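Local coordinates for protein cysteine protease (Xylella fastidiosa, PDB 3OIS) that probably cleaves peptide bonds as a papain-family cysteine peptidase and binds the nucleotide UDP, at residues 64-72 and 252-260. Sequence-based numbering, arbitrary orientation.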
ATOM      1  N   THR A  64      -9.140  12.137  -0.677  1.00 15.56           N
ATOM      2  CA  THR A  64      -9.564  11.078  -1.638  1.00 16.91           C
ATOM      3  C   THR A  64      -9.428  11.622  -3.076  1.00 17.31           C
ATOM      4  O   THR A  64     -10.025  12.648  -3.437  1.00 18.76           O
ATOM      5  CB  THR A  64     -11.025  10.644  -1.406  1.00 17.74           C
ATOM      6  OG1 THR A  64     -11.186  10.125  -0.099  1.00 17.74           O
ATOM      7  CG2 THR A  64     -11.470   9.506  -2.395  1.00 16.78           C
ATOM      8  N   PRO A  65      -8.725  10.915  -3.927  1.00 17.49           N
ATOM      9  CA  PRO A  65      -8.465  11.422  -5.292  1.00 18.12           C
ATOM     10  C   PRO A  65      -9.603  10.972  -6.256  1.00 17.37           C
ATOM     11  O   PRO A  65     -10.477  10.184  -5.853  1.00 18.56           O
ATOM     12  CB  PRO A  65      -7.113  10.780  -5.630  1.00 16.95           C
ATOM     13  CG  PRO A  65      -7.188   9.479  -4.961  1.00 18.33           C
ATOM     14  CD  PRO A  65      -7.909   9.740  -3.584  1.00 16.27           C
ATOM     15  N   PRO A  66      -9.613  11.484  -7.496  1.00 20.46           N
ATOM     16  CA  PRO A  66     -10.712  11.103  -8.342  1.00 19.99           C
ATOM     17  C   PRO A  66     -10.566   9.714  -8.946  1.00 20.69           C
ATOM     18  O   PRO A  66     -11.607   9.078  -9.229  1.00 23.08           O
ATOM     19  CB  PRO A  66     -10.692  12.176  -9.458  1.00 22.51           C
ATOM     20  CG  PRO A  66      -9.749  13.272  -8.973  1.00 21.21           C
ATOM     21  CD  PRO A  66      -8.749  12.476  -8.154  1.00 20.88           C
ATOM     22  N   PHE A  67      -9.336   9.185  -9.013  1.00 17.96           N
ATOM     23  CA  PHE A  67      -9.195   7.881  -9.638  1.00 17.53           C
ATOM     24  C   PHE A  67      -9.718   6.774  -8.731  1.00 17.97           C
ATOM     25  O   PHE A  67      -9.456   6.773  -7.523  1.00 16.14           O
ATOM     26  CB  PHE A  67      -7.764   7.620 -10.116  1.00 16.62           C
ATOM     27  CG  PHE A  67      -6.683   7.661  -8.991  1.00 18.78           C
ATOM     28  CD1 PHE A  67      -6.178   6.479  -8.395  1.00 19.39           C
ATOM     29  CD2 PHE A  67      -6.113   8.847  -8.649  1.00 16.73           C
ATOM     30  CE1 PHE A  67      -5.097   6.606  -7.433  1.00 13.21           C
ATOM     31  CE2 PHE A  67      -5.105   9.025  -7.738  1.00 14.92           C
ATOM     32  CZ  PHE A  67      -4.601   7.878  -7.047  1.00 13.68           C
ATOM     33  N   GLN A  68     -10.429   5.827  -9.324  1.00 16.99           N
ATOM     34  CA  GLN A  68     -11.120   4.850  -8.501  1.00 18.60           C
ATOM     35  C   GLN A  68     -10.102   3.873  -7.910  1.00 15.56           C
ATOM     36  O   GLN A  68      -8.950   3.771  -8.387  1.00 13.84           O
ATOM     37  CB  GLN A  68     -12.167   4.062  -9.273  1.00 19.65           C
ATOM     38  CG  GLN A  68     -11.670   3.265 -10.402  1.00 27.87           C
ATOM     39  CD  GLN A  68     -12.828   2.821 -11.338  1.00 38.83           C
ATOM     40  OE1 GLN A  68     -13.664   1.966 -10.979  1.00 38.34           O
ATOM     41  NE2 GLN A  68     -12.858   3.408 -12.552  1.00 40.35           N
ATOM     42  N   VAL A  69     -10.569   3.156  -6.906  1.00 13.37           N
ATOM     43  CA  VAL A  69      -9.728   2.066  -6.344  1.00 12.94           C
ATOM     44  C   VAL A  69      -9.332   1.056  -7.404  1.00 13.79           C
ATOM     45  O   VAL A  69     -10.072   0.835  -8.405  1.00 13.77           O
ATOM     46  CB  VAL A  69     -10.378   1.374  -5.119  1.00 14.63           C
ATOM     47  CG1 VAL A  69     -10.596   2.338  -3.955  1.00 15.01           C
ATOM     48  CG2 VAL A  69     -11.672   0.678  -5.569  1.00 15.14           C
ATOM     49  N   TYR A  70      -8.186   0.433  -7.179  1.00 13.50           N
ATOM     50  CA  TYR A  70      -7.861  -0.740  -7.982  1.00 12.68           C
ATOM     51  C   TYR A  70      -8.350  -1.996  -7.337  1.00 13.11           C
ATOM     52  O   TYR A  70      -8.825  -1.967  -6.221  1.00 11.31           O
ATOM     53  CB  TYR A  70      -6.319  -0.901  -8.089  1.00 11.84           C
ATOM     54  CG  TYR A  70      -5.460   0.375  -8.239  1.00 10.67           C
ATOM     55  CD1 TYR A  70      -5.769   1.386  -9.204  1.00 13.16           C
ATOM     56  CD2 TYR A  70      -4.408   0.629  -7.361  1.00 12.65           C
ATOM     57  CE1 TYR A  70      -4.985   2.496  -9.357  1.00 15.24           C
ATOM     58  CE2 TYR A  70      -3.615   1.786  -7.493  1.00 11.57           C
ATOM     59  CZ  TYR A  70      -3.891   2.713  -8.510  1.00 14.06           C
ATOM     60  OH  TYR A  70      -3.117   3.856  -8.673  1.00 13.71           O
ATOM     61  N   ASP A  71      -8.206  -3.119  -8.058  1.00 13.78           N
ATOM     62  CA  ASP A  71      -8.551  -4.392  -7.447  1.00 15.45           C
ATOM     63  C   ASP A  71      -7.319  -5.282  -7.602  1.00 14.47           C
ATOM     64  O   ASP A  71      -6.973  -5.677  -8.741  1.00 14.61           O
ATOM     65  CB  ASP A  71      -9.756  -5.018  -8.164  1.00 16.00           C
ATOM     66  CG  ASP A  71     -10.255  -6.273  -7.498  1.00 18.74           C
ATOM     67  OD1 ASP A  71      -9.540  -6.895  -6.659  1.00 16.81           O
ATOM     68  OD2 ASP A  71     -11.409  -6.711  -7.843  1.00 21.74           O
ATOM     69  N   GLN A  72      -6.622  -5.614  -6.496  1.00 14.50           N
ATOM     70  CA  GLN A  72      -5.397  -6.402  -6.676  1.00 15.22           C
ATOM     71  C   GLN A  72      -5.681  -7.842  -6.956  1.00 13.61           C
ATOM     72  O   GLN A  72      -4.782  -8.571  -7.340  1.00 13.50           O
ATOM     73  CB  GLN A  72      -4.555  -6.289  -5.421  1.00 14.62           C
ATOM     74  CG  GLN A  72      -5.112  -7.050  -4.233  1.00 12.90           C
ATOM     75  CD  GLN A  72      -4.128  -6.914  -3.068  1.00 14.65           C
ATOM     76  OE1 GLN A  72      -3.308  -7.860  -2.737  1.00 17.97           O
ATOM     77  NE2 GLN A  72      -4.245  -5.838  -2.377  1.00  9.01           N
ATOM     78  N   ARG A 252      -9.139   7.570   6.982  1.00 12.81           N
ATOM     79  CA  ARG A 252      -9.759   7.031   5.750  1.00 12.17           C
ATOM     80  C   ARG A 252      -8.697   6.303   4.948  1.00 12.05           C
ATOM     81  O   ARG A 252      -7.608   6.846   4.679  1.00 13.11           O
ATOM     82  CB  ARG A 252     -10.236   8.221   4.900  1.00 15.41           C
ATOM     83  CG  ARG A 252     -11.056   7.836   3.664  1.00 16.25           C
ATOM     84  CD  ARG A 252     -12.334   7.247   4.165  1.00 12.35           C
ATOM     85  NE  ARG A 252     -13.282   7.166   3.035  1.00 13.62           N
ATOM     86  CZ  ARG A 252     -14.505   6.619   3.120  1.00 19.15           C
ATOM     87  NH1 ARG A 252     -14.902   5.954   4.236  1.00 17.34           N
ATOM     88  NH2 ARG A 252     -15.347   6.696   2.056  1.00 18.38           N
ATOM     89  N   ILE A 253      -9.004   5.052   4.599  1.00 12.15           N
ATOM     90  CA  ILE A 253      -8.031   4.221   3.843  1.00 11.65           C
ATOM     91  C   ILE A 253      -8.588   3.822   2.469  1.00 13.22           C
ATOM     92  O   ILE A 253      -9.726   3.428   2.347  1.00 12.70           O
ATOM     93  CB  ILE A 253      -7.504   3.035   4.716  1.00 14.17           C
ATOM     94  CG1 ILE A 253      -8.610   2.176   5.154  1.00 12.46           C
ATOM     95  CG2 ILE A 253      -6.744   3.539   6.007  1.00 14.54           C
ATOM     96  CD1 ILE A 253      -8.064   0.834   5.708  1.00 18.86           C
ATOM     97  N   ARG A 254      -7.746   3.936   1.441  1.00 10.26           N
ATOM     98  CA  ARG A 254      -8.003   3.425   0.081  1.00 11.96           C
ATOM     99  C   ARG A 254      -7.589   2.008   0.076  1.00 11.66           C
ATOM    100  O   ARG A 254      -6.412   1.682   0.236  1.00 13.43           O
ATOM    101  CB  ARG A 254      -7.121   4.252  -0.834  1.00 12.45           C
ATOM    102  CG  ARG A 254      -7.272   3.871  -2.327  1.00 12.74           C
ATOM    103  CD  ARG A 254      -6.232   4.643  -3.178  1.00 10.28           C
ATOM    104  NE  ARG A 254      -6.093   4.023  -4.458  1.00 11.26           N
ATOM    105  CZ  ARG A 254      -6.884   4.236  -5.544  1.00 10.57           C
ATOM    106  NH1 ARG A 254      -7.898   5.129  -5.498  1.00 14.66           N
ATOM    107  NH2 ARG A 254      -6.666   3.573  -6.681  1.00 14.04           N
ATOM    108  N   ASN A 255      -8.565   1.104  -0.076  1.00 13.78           N
ATOM    109  CA  ASN A 255      -8.213  -0.349  -0.151  1.00 12.77           C
ATOM    110  C   ASN A 255      -7.998  -0.719  -1.651  1.00 12.90           C
ATOM    111  O   ASN A 255      -8.166   0.173  -2.532  1.00 14.33           O
ATOM    112  CB  ASN A 255      -9.255  -1.191   0.520  1.00 12.87           C
ATOM    113  CG  ASN A 255      -8.687  -2.513   1.070  1.00  9.65           C
ATOM    114  OD1 ASN A 255      -7.591  -2.924   0.702  1.00 11.98           O
ATOM    115  ND2 ASN A 255      -9.425  -3.150   1.970  1.00 13.70           N
ATOM    116  N   SER A 256      -7.580  -1.948  -1.949  1.00  9.91           N
ATOM    117  CA  SER A 256      -7.254  -2.411  -3.289  1.00 13.43           C
ATOM    118  C   SER A 256      -8.039  -3.694  -3.546  1.00 12.53           C
ATOM    119  O   SER A 256      -7.523  -4.632  -4.142  1.00 12.98           O
ATOM    120  CB  SER A 256      -5.725  -2.633  -3.387  1.00 11.81           C
ATOM    121  OG  SER A 256      -5.293  -3.406  -2.241  1.00 12.76           O
ATOM    122  N   TRP A 257      -9.291  -3.714  -3.115  1.00 13.79           N
ATOM    123  CA  TRP A 257     -10.166  -4.922  -3.258  1.00 13.39           C
ATOM    124  C   TRP A 257     -11.357  -4.565  -4.145  1.00 14.37           C
ATOM    125  O   TRP A 257     -12.406  -5.259  -4.111  1.00 15.30           O
ATOM    126  CB  TRP A 257     -10.664  -5.437  -1.892  1.00 14.12           C
ATOM    127  CG  TRP A 257      -9.512  -5.972  -1.036  1.00 12.88           C
ATOM    128  CD1 TRP A 257      -8.215  -6.294  -1.456  1.00 16.22           C
ATOM    129  CD2 TRP A 257      -9.511  -6.090   0.401  1.00 11.89           C
ATOM    130  NE1 TRP A 257      -7.443  -6.696  -0.337  1.00 15.96           N
ATOM    131  CE2 TRP A 257      -8.228  -6.557   0.791  1.00 15.71           C
ATOM    132  CE3 TRP A 257     -10.496  -5.904   1.390  1.00 14.40           C
ATOM    133  CZ2 TRP A 257      -7.920  -6.812   2.144  1.00 15.98           C
ATOM    134  CZ3 TRP A 257     -10.196  -6.169   2.715  1.00 17.62           C
ATOM    135  CH2 TRP A 257      -8.898  -6.570   3.093  1.00 16.79           C
ATOM    136  N   GLY A 258     -11.164  -3.612  -5.048  1.00 14.88           N
ATOM    137  CA  GLY A 258     -12.297  -3.192  -5.940  1.00 14.39           C
ATOM    138  C   GLY A 258     -13.297  -2.240  -5.290  1.00 13.93           C
ATOM    139  O   GLY A 258     -13.218  -1.936  -4.062  1.00 13.25           O
ATOM    140  N   ASN A 259     -14.247  -1.742  -6.122  1.00 15.22           N
ATOM    141  CA  ASN A 259     -15.190  -0.723  -5.615  1.00 17.80           C
ATOM    142  C   ASN A 259     -16.544  -1.249  -5.113  1.00 19.92           C
ATOM    143  O   ASN A 259     -17.464  -0.417  -4.788  1.00 20.85           O
ATOM    144  CB  ASN A 259     -15.351   0.434  -6.631  1.00 16.89           C
ATOM    145  CG  ASN A 259     -16.150   0.039  -7.880  1.00 24.77           C
ATOM    146  OD1 ASN A 259     -16.394   0.906  -8.767  1.00 31.60           O
ATOM    147  ND2 ASN A 259     -16.598  -1.195  -7.963  1.00 24.62           N
ATOM    148  N   ASN A 260     -16.662  -2.587  -4.999  1.00 19.72           N
ATOM    149  CA  ASN A 260     -17.912  -3.176  -4.534  1.00 19.79           C
ATOM    150  C   ASN A 260     -17.794  -3.623  -3.091  1.00 19.87           C
ATOM    151  O   ASN A 260     -18.635  -4.387  -2.597  1.00 20.82           O
ATOM    152  CB  ASN A 260     -18.316  -4.354  -5.440  1.00 22.44           C
ATOM    153  CG  ASN A 260     -18.490  -3.939  -6.868  1.00 28.51           C
ATOM    154  OD1 ASN A 260     -17.971  -4.604  -7.789  1.00 34.90           O
ATOM    155  ND2 ASN A 260     -19.180  -2.793  -7.095  1.00 33.17           N
TER
HETATM  156  O   HOH W   1     -13.108   8.382   0.503  1.00 19.91           O
HETATM  157  O   HOH W   2      -6.795   0.719  -4.868  1.00 13.25           O
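Arg254, at the end of strand 250-254, puts its guanidinium between Phe67, Gln68 and Tyr70. Its chain is extended from CG to NE, with CG anti to the backbone N (chi1 -179°), which carries the charged end away from the strand. Arg254 NH1 donates to Phe67 O (3.0 Å) and Arg254 NH2 to Gln68 O (2.9 Å), both from above the carbonyl planes; Tyr266 OH is a further partner of NH1. NH2 also sits over the centre of the Tyr70 ring, a cation-pi contact in which Arg254 CZ lies 4.5 Å from the Tyr70 ring centroid, while Tyr70 OH is held by Gln88 of helix 78-93. Phe67 CE1 and Val69 CG1 lie over opposite faces of the guanidinium. This is the tight half, a buried charge wrapped by carbonyls and aromatic rings.

Farther along, Val69 CG2 rests 3.4 Å from Gly258 C, and the backbones join through Gly258 N to Tyr70 O (3.1 Å) and a nearly straight bond from Gln72 N to Ser256 O (2.7 Å, 171°). Water 2 links Tyr70 N to Asn255 O.

The outer side is looser. Water 1 bridges Thr64 OG1 and Arg252 NE; Thr64 OG1 also bonds Asp62, and Arg252 NH1 forms a salt bridge with Glu263. Gln68 OE1 comes no nearer than 3.7 Å to Asn259 OD1. The whole pins the loop leading to helix 78-93 against the antiparallel sheet, joining the helical and beta parts of a papain-like fold.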